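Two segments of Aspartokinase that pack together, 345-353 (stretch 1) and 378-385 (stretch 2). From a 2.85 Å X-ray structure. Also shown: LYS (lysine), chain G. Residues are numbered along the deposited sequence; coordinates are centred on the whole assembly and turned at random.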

ATOM      1  N   ASP A 345       8.350   7.635   3.715  1.00 58.45           N
ATOM      2  CA  ASP A 345       8.561   6.358   4.389  1.00 58.62           C
ATOM      3  C   ASP A 345       8.134   6.458   5.852  1.00 58.49           C
ATOM      4  O   ASP A 345       8.555   7.365   6.573  1.00 58.67           O
ATOM      5  N   ILE A 346       7.294   5.523   6.281  1.00 58.21           N
ATOM      6  CA  ILE A 346       6.703   5.560   7.616  1.00 58.06           C
ATOM      7  C   ILE A 346       6.982   4.233   8.329  1.00 58.35           C
ATOM      8  O   ILE A 346       6.314   3.229   8.065  1.00 58.58           O
ATOM      9  N   ALA A 347       7.967   4.231   9.229  1.00 58.52           N
ATOM     10  CA  ALA A 347       8.397   2.994   9.897  1.00 58.74           C
ATOM     11  C   ALA A 347       8.055   2.939  11.378  1.00 58.92           C
ATOM     12  O   ALA A 347       8.342   3.875  12.120  1.00 59.06           O
ATOM     13  N   SER A 348       7.450   1.831  11.797  1.00 59.19           N
ATOM     14  CA  SER A 348       7.176   1.575  13.212  1.00 59.61           C
ATOM     15  C   SER A 348       7.149   0.077  13.507  1.00 59.89           C
ATOM     16  O   SER A 348       6.569  -0.693  12.748  1.00 60.24           O
ATOM     17  N   THR A 349       7.767  -0.330  14.614  1.00 60.16           N
ATOM     18  CA  THR A 349       7.763  -1.739  15.034  1.00 60.43           C
ATOM     19  C   THR A 349       6.375  -2.183  15.526  1.00 60.75           C
ATOM     20  O   THR A 349       6.074  -3.378  15.572  1.00 60.49           O
ATOM     21  N   ARG A 350       5.541  -1.202  15.874  1.00 61.26           N
ATOM     22  CA  ARG A 350       4.227  -1.435  16.476  1.00 61.70           C
ATOM     23  C   ARG A 350       3.139  -1.867  15.496  1.00 61.58           C
ATOM     24  O   ARG A 350       2.139  -2.456  15.910  1.00 61.71           O
ATOM     25  N   MET A 351       3.318  -1.565  14.212  1.00 61.40           N
ATOM     26  CA  MET A 351       2.287  -1.864  13.214  1.00 61.17           C
ATOM     27  C   MET A 351       2.140  -3.358  12.891  1.00 61.08           C
ATOM     28  O   MET A 351       1.083  -3.788  12.436  1.00 60.91           O
ATOM     29  N   LEU A 352       3.193  -4.138  13.130  1.00 61.20           N
ATOM     30  CA  LEU A 352       3.156  -5.577  12.872  1.00 61.44           C
ATOM     31  C   LEU A 352       2.235  -6.266  13.879  1.00 61.62           C
ATOM     32  O   LEU A 352       2.612  -6.503  15.030  1.00 61.62           O
ATOM     33  N   GLY A 353       1.023  -6.579  13.434  1.00 61.91           N
ATOM     34  CA  GLY A 353       0.016  -7.196  14.292  1.00 62.35           C
ATOM     35  C   GLY A 353      -0.937  -6.227  14.979  1.00 62.74           C
ATOM     36  O   GLY A 353      -1.683  -6.630  15.878  1.00 62.97           O
ATOM     37  N   SER A 378       6.367  -2.933   4.177  1.00 53.44           N
ATOM     38  CA  SER A 378       7.206  -4.022   4.683  1.00 54.00           C
ATOM     39  C   SER A 378       6.630  -4.454   6.039  1.00 54.35           C
ATOM     40  O   SER A 378       5.586  -3.938   6.459  1.00 54.71           O
ATOM     41  N   GLU A 379       7.291  -5.387   6.724  1.00 54.53           N
ATOM     42  CA  GLU A 379       6.775  -5.897   8.007  1.00 54.74           C
ATOM     43  C   GLU A 379       6.595  -4.807   9.060  1.00 54.59           C
ATOM     44  O   GLU A 379       5.706  -4.905   9.902  1.00 54.82           O
ATOM     45  N   VAL A 380       7.436  -3.775   9.007  1.00 54.48           N
ATOM     46  CA  VAL A 380       7.390  -2.679   9.989  1.00 54.44           C
ATOM     47  C   VAL A 380       7.404  -1.283   9.362  1.00 54.38           C
ATOM     48  O   VAL A 380       7.792  -0.304  10.010  1.00 54.36           O
ATOM     49  N   SER A 381       6.995  -1.188   8.104  1.00 54.28           N
ATOM     50  CA  SER A 381       6.968   0.101   7.431  1.00 54.16           C
ATOM     51  C   SER A 381       5.919   0.160   6.345  1.00 54.16           C
ATOM     52  O   SER A 381       5.552  -0.860   5.750  1.00 54.14           O
ATOM     53  N   ILE A 382       5.432   1.369   6.109  1.00 54.10           N
ATOM     54  CA  ILE A 382       4.630   1.650   4.932  1.00 54.28           C
ATOM     55  C   ILE A 382       5.224   2.849   4.182  1.00 54.14           C
ATOM     56  O   ILE A 382       5.552   3.873   4.779  1.00 54.11           O
ATOM     57  N   SER A 383       5.422   2.673   2.881  1.00 54.07           N
ATOM     58  CA  SER A 383       6.000   3.698   2.025  1.00 53.81           C
ATOM     59  C   SER A 383       4.967   4.109   0.997  1.00 53.78           C
ATOM     60  O   SER A 383       4.145   3.298   0.569  1.00 53.90           O
ATOM     61  N   LEU A 384       5.003   5.376   0.616  1.00 53.66           N
ATOM     62  CA  LEU A 384       3.993   5.926  -0.266  1.00 53.71           C
ATOM     63  C   LEU A 384       4.535   7.086  -1.061  1.00 53.93           C
ATOM     64  O   LEU A 384       5.567   7.663  -0.721  1.00 53.97           O
ATOM     65  N   THR A 385       3.810   7.432  -2.113  1.00 54.17           N
ATOM     66  CA  THR A 385       4.232   8.467  -3.025  1.00 54.49           C
ATOM     67  C   THR A 385       3.035   9.396  -3.215  1.00 54.64           C
ATOM     68  O   THR A 385       1.899   8.937  -3.257  1.00 54.82           O
TER

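The apolar centre lies on the sheet face that carries I346 and I382. These two residues form a hydrogen-bonded antiparallel pair, so their side chains emerge side by side. I346 is m at chi1 and t at chi2. Its CD1 lies 3.8 Å from CD1 of I382 and 4.0 Å from CD2 of L384. I382 is between wells at both angles (146°, -102°). L384 is p at both angles; its CB points sideways, but the end of the side chain comes nearer to stretch 1.

M351 extends this apolar group. Its CB points toward stretch 2, and its p, t, p conformation brings CE to 3.7 Å from CG2 of I382. Its SD lies 3.6 Å from N of S381, against the backbone. The CB of L352 also points toward stretch 2, with both chi angles t. Its CB is 3.5 Å from O of E379, and its CD1 is 4.4 Å from CG1 of V380. V380 is m, and its CG1 also approaches CA of T349 at 3.9 Å.

Backbone hydrogen bonds join the two stretches beside this packing. N of I346 donates to O of I382, and N of I382 returns a bond to O of I346, both at 2.8 Å. N of S348 donates to O of V380, also at 2.8 Å.

The other sheet face carries D345, A347, S381 and S383. CB of A347 lies 4.0 Å from CB of S381. At the polar edge, D345 is t and S383 is m, and OD1 of D345 is hydrogen-bonded to OG of S383 at 3.0 Å. Within stretch 2, OG of S381 and OG of S378 are hydrogen-bonded at 2.7 Å; both serines are p.

The bound lysine touches both stretches. Its NZ donates to O of S378 at 3.2 Å, and its CB lies 3.0 Å from O of M351.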

ATOM      1  CB  ASP A 345      10.028   5.944   4.281  1.00 58.83           C
ATOM      2  CG  ASP A 345      10.312   4.602   4.930  1.00 59.75           C
ATOM      3  OD1 ASP A 345       9.584   3.624   4.650  1.00 60.54           O
ATOM      4  OD2 ASP A 345      11.280   4.525   5.714  1.00 60.39           O
ATOM      5  CB  ILE A 346       5.171   5.838   7.529  1.00 57.86           C
ATOM      6  CG1 ILE A 346       4.906   7.192   6.869  1.00 57.28           C
ATOM      7  CG2 ILE A 346       4.507   5.789   8.900  1.00 57.64           C
ATOM      8  CD1 ILE A 346       3.567   7.281   6.193  1.00 56.59           C
ATOM      9  CB  ALA A 347       9.892   2.770   9.702  1.00 58.70           C
ATOM     10  CB  SER A 348       5.850   2.220  13.640  1.00 59.55           C
ATOM     11  OG  SER A 348       5.537   1.911  14.991  1.00 59.18           O
ATOM     12  CB  THR A 349       8.819  -2.020  16.144  1.00 60.42           C
ATOM     13  OG1 THR A 349       8.491  -1.285  17.332  1.00 60.42           O
ATOM     14  CG2 THR A 349      10.231  -1.645  15.679  1.00 60.04           C
ATOM     15  CB  ARG A 350       3.743  -0.179  17.206  1.00 62.08           C
ATOM     16  CG  ARG A 350       4.498   0.170  18.474  1.00 63.54           C
ATOM     17  CD  ARG A 350       3.703   1.191  19.266  1.00 66.29           C
ATOM     18  NE  ARG A 350       4.558   2.019  20.114  1.00 68.60           N
ATOM     19  CZ  ARG A 350       4.938   1.697  21.348  1.00 69.63           C
ATOM     20  NH1 ARG A 350       4.549   0.549  21.894  1.00 70.02           N
ATOM     21  NH2 ARG A 350       5.712   2.526  22.036  1.00 70.06           N
ATOM     22  CB  MET A 351       2.486  -1.034  11.936  1.00 61.14           C
ATOM     23  CG  MET A 351       3.730  -1.370  11.126  1.00 60.90           C
ATOM     24  SD  MET A 351       3.771  -0.518   9.539  1.00 60.95           S
ATOM     25  CE  MET A 351       4.122   1.166  10.042  1.00 60.33           C
ATOM     26  CB  LEU A 352       4.569  -6.182  12.908  1.00 61.48           C
ATOM     27  CG  LEU A 352       4.828  -7.524  12.201  1.00 61.40           C
ATOM     28  CD1 LEU A 352       6.302  -7.880  12.265  1.00 61.53           C
ATOM     29  CD2 LEU A 352       3.995  -8.671  12.760  1.00 60.93           C
ATOM     30  CB  SER A 378       8.673  -3.597   4.794  1.00 53.94           C
ATOM     31  OG  SER A 378       8.929  -2.897   6.002  1.00 54.40           O
ATOM     32  CB  GLU A 379       7.654  -7.024   8.573  1.00 54.88           C
ATOM     33  CG  GLU A 379       7.966  -8.171   7.606  1.00 55.75           C
ATOM     34  CD  GLU A 379       6.759  -9.027   7.246  1.00 57.39           C
ATOM     35  OE1 GLU A 379       5.719  -8.957   7.940  1.00 58.25           O
ATOM     36  OE2 GLU A 379       6.860  -9.783   6.256  1.00 58.10           O
ATOM     37  CB  VAL A 380       8.549  -2.764  11.022  1.00 54.36           C
ATOM     38  CG1 VAL A 380       8.390  -3.981  11.900  1.00 54.40           C
ATOM     39  CG2 VAL A 380       9.911  -2.751  10.327  1.00 54.32           C
ATOM     40  CB  SER A 381       8.342   0.455   6.847  1.00 54.19           C
ATOM     41  OG  SER A 381       8.616  -0.275   5.660  1.00 54.01           O
ATOM     42  CB  ILE A 382       3.072   1.691   5.223  1.00 54.42           C
ATOM     43  CG1 ILE A 382       2.342   2.714   4.352  1.00 54.65           C
ATOM     44  CG2 ILE A 382       2.767   1.919   6.710  1.00 54.50           C
ATOM     45  CD1 ILE A 382       2.001   3.994   5.087  1.00 56.57           C
ATOM     46  CB  SER A 383       7.246   3.169   1.329  1.00 53.67           C
ATOM     47  OG  SER A 383       8.089   2.505   2.254  1.00 53.91           O
ATOM     48  CB  LEU A 384       2.746   6.354   0.517  1.00 53.74           C
ATOM     49  CG  LEU A 384       2.846   7.381   1.649  1.00 53.34           C
ATOM     50  CD1 LEU A 384       2.756   8.803   1.128  1.00 52.25           C
ATOM     51  CD2 LEU A 384       1.740   7.118   2.643  1.00 53.57           C
ATOM     52  CB  THR A 385       4.748   7.818  -4.339  1.00 54.54           C
ATOM     53  OG1 THR A 385       5.987   8.415  -4.731  1.00 55.39           O
ATOM     54  CG2 THR A 385       3.748   7.911  -5.457  1.00 54.22           C
TER
HETATM   55  N   LYS G 600      -2.146  -1.347  11.437  1.00 55.15           N
HETATM   56  CA  LYS G 600      -1.985  -2.035  10.141  1.00 55.29           C
HETATM   57  C   LYS G 600      -3.327  -2.673   9.863  1.00 55.89           C
HETATM   58  O   LYS G 600      -4.370  -2.223  10.359  1.00 56.30           O
HETATM   59  CB  LYS G 600      -0.886  -3.103  10.233  1.00 54.89           C
HETATM   60  CG  LYS G 600      -0.103  -3.344   8.927  1.00 53.37           C
HETATM   61  CD  LYS G 600       0.994  -2.324   8.680  1.00 50.11           C
HETATM   62  CE  LYS G 600       1.728  -2.576   7.348  1.00 49.24           C
HETATM   63  NZ  LYS G 600       2.521  -3.855   7.293  1.00 47.50           N
HETATM   64  OXT LYS G 600      -3.397  -3.657   9.141  1.00 56.23           O